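Local coordinates for protein metallo-beta-lactamase (Serratia marcescens, PDB 5B15) that probably hydrolyses the beta-lactam ring of antibiotics such as carbapenems with a pair of zinc ions, as a subclass B3 metallo-beta-lactamase, at residues Ser70-Glu75 with Pro148-Gly153. Sequence-based numbering, arbitrary orientation.
Sequences STHSHE and PGHTEG. With ZN (zinc ion), chain B; NA (sodium ion), chain E; DQM ((2~{S},3~{R},4~{S})-2-[(2~{S},3~{R})-1,3-bis(oxidanyl)-1-oxidanylidene-butan-2-yl]-3-methyl-4-[(3~{S},5~{S})-5-[(sulfamoylamino)methyl]pyrrolidin-3-yl]sulfanyl-3,4-dihydro-2~{H}-pyrrole-5-carboxylic acid), chain N.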
ATOM      1  N   SER A  70       6.718  -1.934  -0.617  1.00  4.45           N
ATOM      2  CA  SER A  70       6.007  -1.168  -1.626  1.00  4.40           C
ATOM      3  C   SER A  70       4.759  -1.878  -2.111  1.00  4.66           C
ATOM      4  O   SER A  70       4.857  -3.046  -2.526  1.00  5.04           O
ATOM      5  CB  SER A  70       6.945  -0.898  -2.830  1.00  4.85           C
ATOM      6  OG  SER A  70       6.267  -0.245  -3.882  1.00  5.43           O
ATOM      7  N   THR A  71       3.623  -1.186  -2.124  1.00  4.79           N
ATOM      8  CA  THR A  71       2.444  -1.679  -2.825  1.00  4.59           C
ATOM      9  C   THR A  71       2.680  -1.603  -4.323  1.00  4.58           C
ATOM     10  O   THR A  71       2.740  -2.636  -5.023  1.00  5.26           O
ATOM     11  CB  THR A  71       1.169  -0.888  -2.421  1.00  5.03           C
ATOM     12  OG1 THR A  71       1.397   0.506  -2.605  1.00  5.14           O
ATOM     13  CG2 THR A  71       0.734  -1.215  -1.006  1.00  5.44           C
ATOM     14  N   HIS A  72       2.800  -0.394  -4.828  1.00  4.19           N
ATOM     15  CA  HIS A  72       3.149  -0.249  -6.247  1.00  4.50           C
ATOM     16  C   HIS A  72       3.870   1.055  -6.535  1.00  4.32           C
ATOM     17  O   HIS A  72       3.896   1.997  -5.740  1.00  4.87           O
ATOM     18  CB  HIS A  72       1.897  -0.439  -7.124  1.00  4.97           C
ATOM     19  CG  HIS A  72       0.978   0.733  -7.159  1.00  5.18           C
ATOM     20  ND1 HIS A  72      -0.089   0.859  -6.304  1.00  5.45           N
ATOM     21  CD2 HIS A  72       1.007   1.878  -7.893  1.00  5.22           C
ATOM     22  CE1 HIS A  72      -0.731   1.983  -6.574  1.00  5.60           C
ATOM     23  NE2 HIS A  72      -0.099   2.616  -7.543  1.00  5.67           N
ATOM     24  N   SER A  73       4.438   1.094  -7.737  1.00  4.99           N
ATOM     25  CA  SER A  73       5.515   2.027  -8.104  1.00  5.00           C
ATOM     26  C   SER A  73       4.978   3.232  -8.865  1.00  5.45           C
ATOM     27  O   SER A  73       5.350   3.455 -10.018  1.00  6.17           O
ATOM     28  CB  SER A  73       6.571   1.273  -8.857  1.00  5.51           C
ATOM     29  OG  SER A  73       6.014   0.499  -9.898  1.00  6.46           O
ATOM     30  N   HIS A  74       4.072   4.008  -8.242  1.00  5.03           N
ATOM     31  CA  HIS A  74       3.676   5.323  -8.744  1.00  4.82           C
ATOM     32  C   HIS A  74       4.065   6.386  -7.729  1.00  5.51           C
ATOM     33  O   HIS A  74       4.220   6.094  -6.527  1.00  6.13           O
ATOM     34  CB  HIS A  74       2.154   5.383  -8.982  1.00  5.28           C
ATOM     35  CG  HIS A  74       1.698   4.550 -10.131  1.00  5.25           C
ATOM     36  ND1 HIS A  74       0.417   4.069 -10.214  1.00  5.56           N
ATOM     37  CD2 HIS A  74       2.336   4.114 -11.240  1.00  5.60           C
ATOM     38  CE1 HIS A  74       0.271   3.401 -11.347  1.00  5.61           C
ATOM     39  NE2 HIS A  74       1.425   3.410 -11.985  1.00  5.55           N
ATOM     40  N   GLU A  75       4.149   7.633  -8.200  1.00  5.92           N
ATOM     41  CA  GLU A  75       4.678   8.719  -7.405  1.00  6.95           C
ATOM     42  C   GLU A  75       3.925   8.949  -6.129  1.00  6.12           C
ATOM     43  O   GLU A  75       4.526   9.375  -5.118  1.00  6.99           O
ATOM     44  CB  GLU A  75       4.665  10.037  -8.209  1.00  8.49           C
ATOM     45  CG  GLU A  75       3.291  10.657  -8.447  1.00 11.34           C
ATOM     46  CD  GLU A  75       3.336  12.003  -9.175  1.00 13.03           C
ATOM     47  OE1 GLU A  75       2.455  12.222 -10.027  1.00 15.69           O
ATOM     48  OE2 GLU A  75       4.151  12.855  -8.768  1.00 17.10           O
ATOM     49  N   PRO A 148      -1.491  -7.770  -9.168  1.00  4.82           N
ATOM     50  CA  PRO A 148      -1.228  -6.979 -10.366  1.00  5.21           C
ATOM     51  C   PRO A 148      -2.486  -6.441 -11.027  1.00  4.92           C
ATOM     52  O   PRO A 148      -3.605  -6.848 -10.722  1.00  6.04           O
ATOM     53  CB  PRO A 148      -0.577  -7.992 -11.319  1.00  5.18           C
ATOM     54  CG  PRO A 148      -1.178  -9.279 -10.918  1.00  5.05           C
ATOM     55  CD  PRO A 148      -1.283  -9.209  -9.412  1.00  5.18           C
ATOM     56  N   GLY A 149      -2.285  -5.466 -11.900  1.00  4.73           N
ATOM     57  CA  GLY A 149      -3.350  -4.954 -12.734  1.00  5.07           C
ATOM     58  C   GLY A 149      -3.263  -3.454 -12.892  1.00  5.63           C
ATOM     59  O   GLY A 149      -3.128  -2.939 -13.985  1.00  7.03           O
ATOM     60  N   HIS A 150      -3.229  -2.762 -11.759  1.00  5.54           N
ATOM     61  CA  HIS A 150      -2.936  -1.344 -11.736  1.00  4.98           C
ATOM     62  C   HIS A 150      -1.434  -1.106 -12.069  1.00  5.25           C
ATOM     63  O   HIS A 150      -1.094  -0.140 -12.757  1.00  6.22           O
ATOM     64  CB  HIS A 150      -3.380  -0.780 -10.373  1.00  5.26           C
ATOM     65  CG  HIS A 150      -3.156   0.694 -10.191  1.00  4.80           C
ATOM     66  ND1 HIS A 150      -4.034   1.664 -10.616  1.00  5.39           N
ATOM     67  CD2 HIS A 150      -2.154   1.358  -9.571  1.00  5.14           C
ATOM     68  CE1 HIS A 150      -3.601   2.858 -10.221  1.00  5.24           C
ATOM     69  NE2 HIS A 150      -2.436   2.698  -9.636  1.00  4.79           N
ATOM     70  N   THR A 151      -0.569  -2.027 -11.624  1.00  4.82           N
ATOM     71  CA  THR A 151       0.815  -2.142 -12.110  1.00  5.07           C
ATOM     72  C   THR A 151       1.100  -3.643 -12.158  1.00  5.58           C
ATOM     73  O   THR A 151       0.455  -4.460 -11.473  1.00  5.90           O
ATOM     74  CB  THR A 151       1.833  -1.490 -11.168  1.00  5.71           C
ATOM     75  OG1 THR A 151       1.875  -2.180  -9.912  1.00  5.09           O
ATOM     76  CG2 THR A 151       1.607   0.011 -11.007  1.00  5.52           C
ATOM     77  N   GLU A 152       2.143  -4.050 -12.877  1.00  5.99           N
ATOM     78  CA  GLU A 152       2.407  -5.483 -12.988  1.00  6.14           C
ATOM     79  C   GLU A 152       2.990  -6.086 -11.710  1.00  5.89           C
ATOM     80  O   GLU A 152       2.729  -7.246 -11.362  1.00  6.08           O
ATOM     81  CB  GLU A 152       3.389  -5.723 -14.147  1.00  9.12           C
ATOM     82  CG  GLU A 152       3.542  -7.174 -14.522  1.00 14.56           C
ATOM     83  CD  GLU A 152       4.427  -7.348 -15.740  1.00 18.82           C
ATOM     84  OE1 GLU A 152       4.902  -6.320 -16.286  1.00 21.19           O
ATOM     85  OE2 GLU A 152       4.693  -8.537 -16.091  1.00 24.84           O
ATOM     86  N   GLY A 153       3.690  -5.264 -10.921  1.00  5.00           N
ATOM     87  CA  GLY A 153       4.348  -5.748  -9.720  1.00  5.09           C
ATOM     88  C   GLY A 153       3.624  -5.385  -8.426  1.00  4.78           C
ATOM     89  O   GLY A 153       4.213  -5.473  -7.357  1.00  5.69           O
TER
HETATM   90 ZN    ZN B 301      -1.013   3.993  -8.740  1.00  5.67          ZN
HETATM   91 NA    NA E 304       5.307  -4.139  -5.059  1.00 12.02          NA
HETATM   92  OAX DQM N 313      -3.070  10.510 -10.526  1.00 18.17           O
HETATM   93  CAJ DQM N 313      -3.677   9.992  -9.607  1.00 15.28           C
HETATM   94  OAD DQM N 313      -4.546  10.692  -8.940  1.00 15.51           O
HETATM   95  CAX DQM N 313      -3.285   8.626  -9.074  1.00 13.98           C
HETATM   96  CAT DQM N 313      -2.527   7.852 -10.174  1.00 13.72           C
HETATM   97  CAA DQM N 313      -1.037   8.222 -10.142  1.00 15.59           C
HETATM   98  OAI DQM N 313      -2.665   6.421 -10.080  1.00 12.72           O
HETATM   99  CAY DQM N 313      -4.524   7.985  -8.426  1.00 13.47           C
HETATM  100  CAU DQM N 313      -5.804   7.669  -9.238  1.00 14.26           C
HETATM  101  CAB DQM N 313      -5.671   7.805 -10.750  1.00 14.26           C
HETATM  102  NAN DQM N 313      -4.134   6.716  -7.782  1.00 11.31           N
HETATM  103  CAS DQM N 313      -5.022   5.841  -7.970  1.00 11.68           C
HETATM  104  CAR DQM N 313      -4.907   4.532  -7.338  1.00 10.23           C
HETATM  105  OAE DQM N 313      -3.794   4.224  -6.734  1.00  8.24           O
HETATM  106  OAH DQM N 313      -5.876   3.742  -7.388  1.00  9.67           O
HETATM  107  CAZ DQM N 313      -6.198   6.228  -8.829  1.00 12.94           C
HETATM  108  SAQ DQM N 313      -7.811   6.056  -8.042  1.00 15.88           S
HETATM  109  CAW DQM N 313      -7.612   6.721  -6.411  1.00 19.45           C
HETATM  110  CAM DQM N 313      -8.801   6.263  -5.579  1.00 20.45           C
HETATM  111  NAO DQM N 313      -9.444   7.478  -5.087  1.00 25.05           N
HETATM  112  CAV DQM N 313      -8.414   8.542  -5.042  1.00 22.91           C
HETATM  113  CAK DQM N 313      -7.546   8.247  -6.277  1.00 20.08           C
HETATM  114  CAL DQM N 313      -9.106   9.906  -4.996  1.00 28.47           C
HETATM  115  NAP DQM N 313     -10.589   9.842  -5.145  1.00 35.46           N
HETATM  116  SBA DQM N 313     -11.539   9.610  -3.820  1.00 31.31           S
HETATM  117  OAF DQM N 313     -12.930   9.951  -4.085  1.00 28.97           O
HETATM  118  OAG DQM N 313     -11.397   8.236  -3.367  1.00 36.80           O
HETATM  119  NAC DQM N 313     -11.127  10.690  -2.688  1.00 32.10           N
HETATM  120  O   HOH W   1       6.074  -1.686  -6.225  1.00  6.35           O
HETATM  121  O   HOH W   2      -1.452   5.556  -7.904  1.00  7.24           O
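His150 and His72 meet at a zinc ion, each giving it its NE2, while His74 binds through ND1 instead. Three nitrogens from two loops thus lie on one metal, His72 NE2 at 2.0 Å and His150 NE2 at 2.1 Å from it. The His150 ring turns an edge to the face of His72 in an offset T-shaped pair, planes at 73°, with His150 CD2 near the rim, 3.4 Å from His72 CE1. Thr151 packs against the two His side chains of the other loop: its methyl CG2 lies 3.5 Å from His74 NE2, and its OG1 sits 3.3 Å from His72 CB. With chi1 at 65°, OG1 lies between the backbone N and carbonyl carbon, leaving CG2 beside the N to reach His74; Asn98 hydrogen-bonds that hydroxyl. Each ligand's second nitrogen is also held, His72 ND1 by Asp174, His74 NE2 by Asp111 and His150 ND1 by the carbonyl of Thr177, which fixes ring rotation. Farther along the two loops a sodium ion joins their backbones through the carbonyl oxygens of Ser70, Thr71 and Gly153. Of the HxHxDH motif, His72 and His74 serve this zinc, Asp76 and His77 the second. A water O, 1.8 Å from the zinc, is the fourth ligand and shares a hydrogen bond with hydroxyl OAI of the opened carbapenem; zinc would polarise a water held here, consistent with a bound water or hydroxide acting as nucleophile in this family.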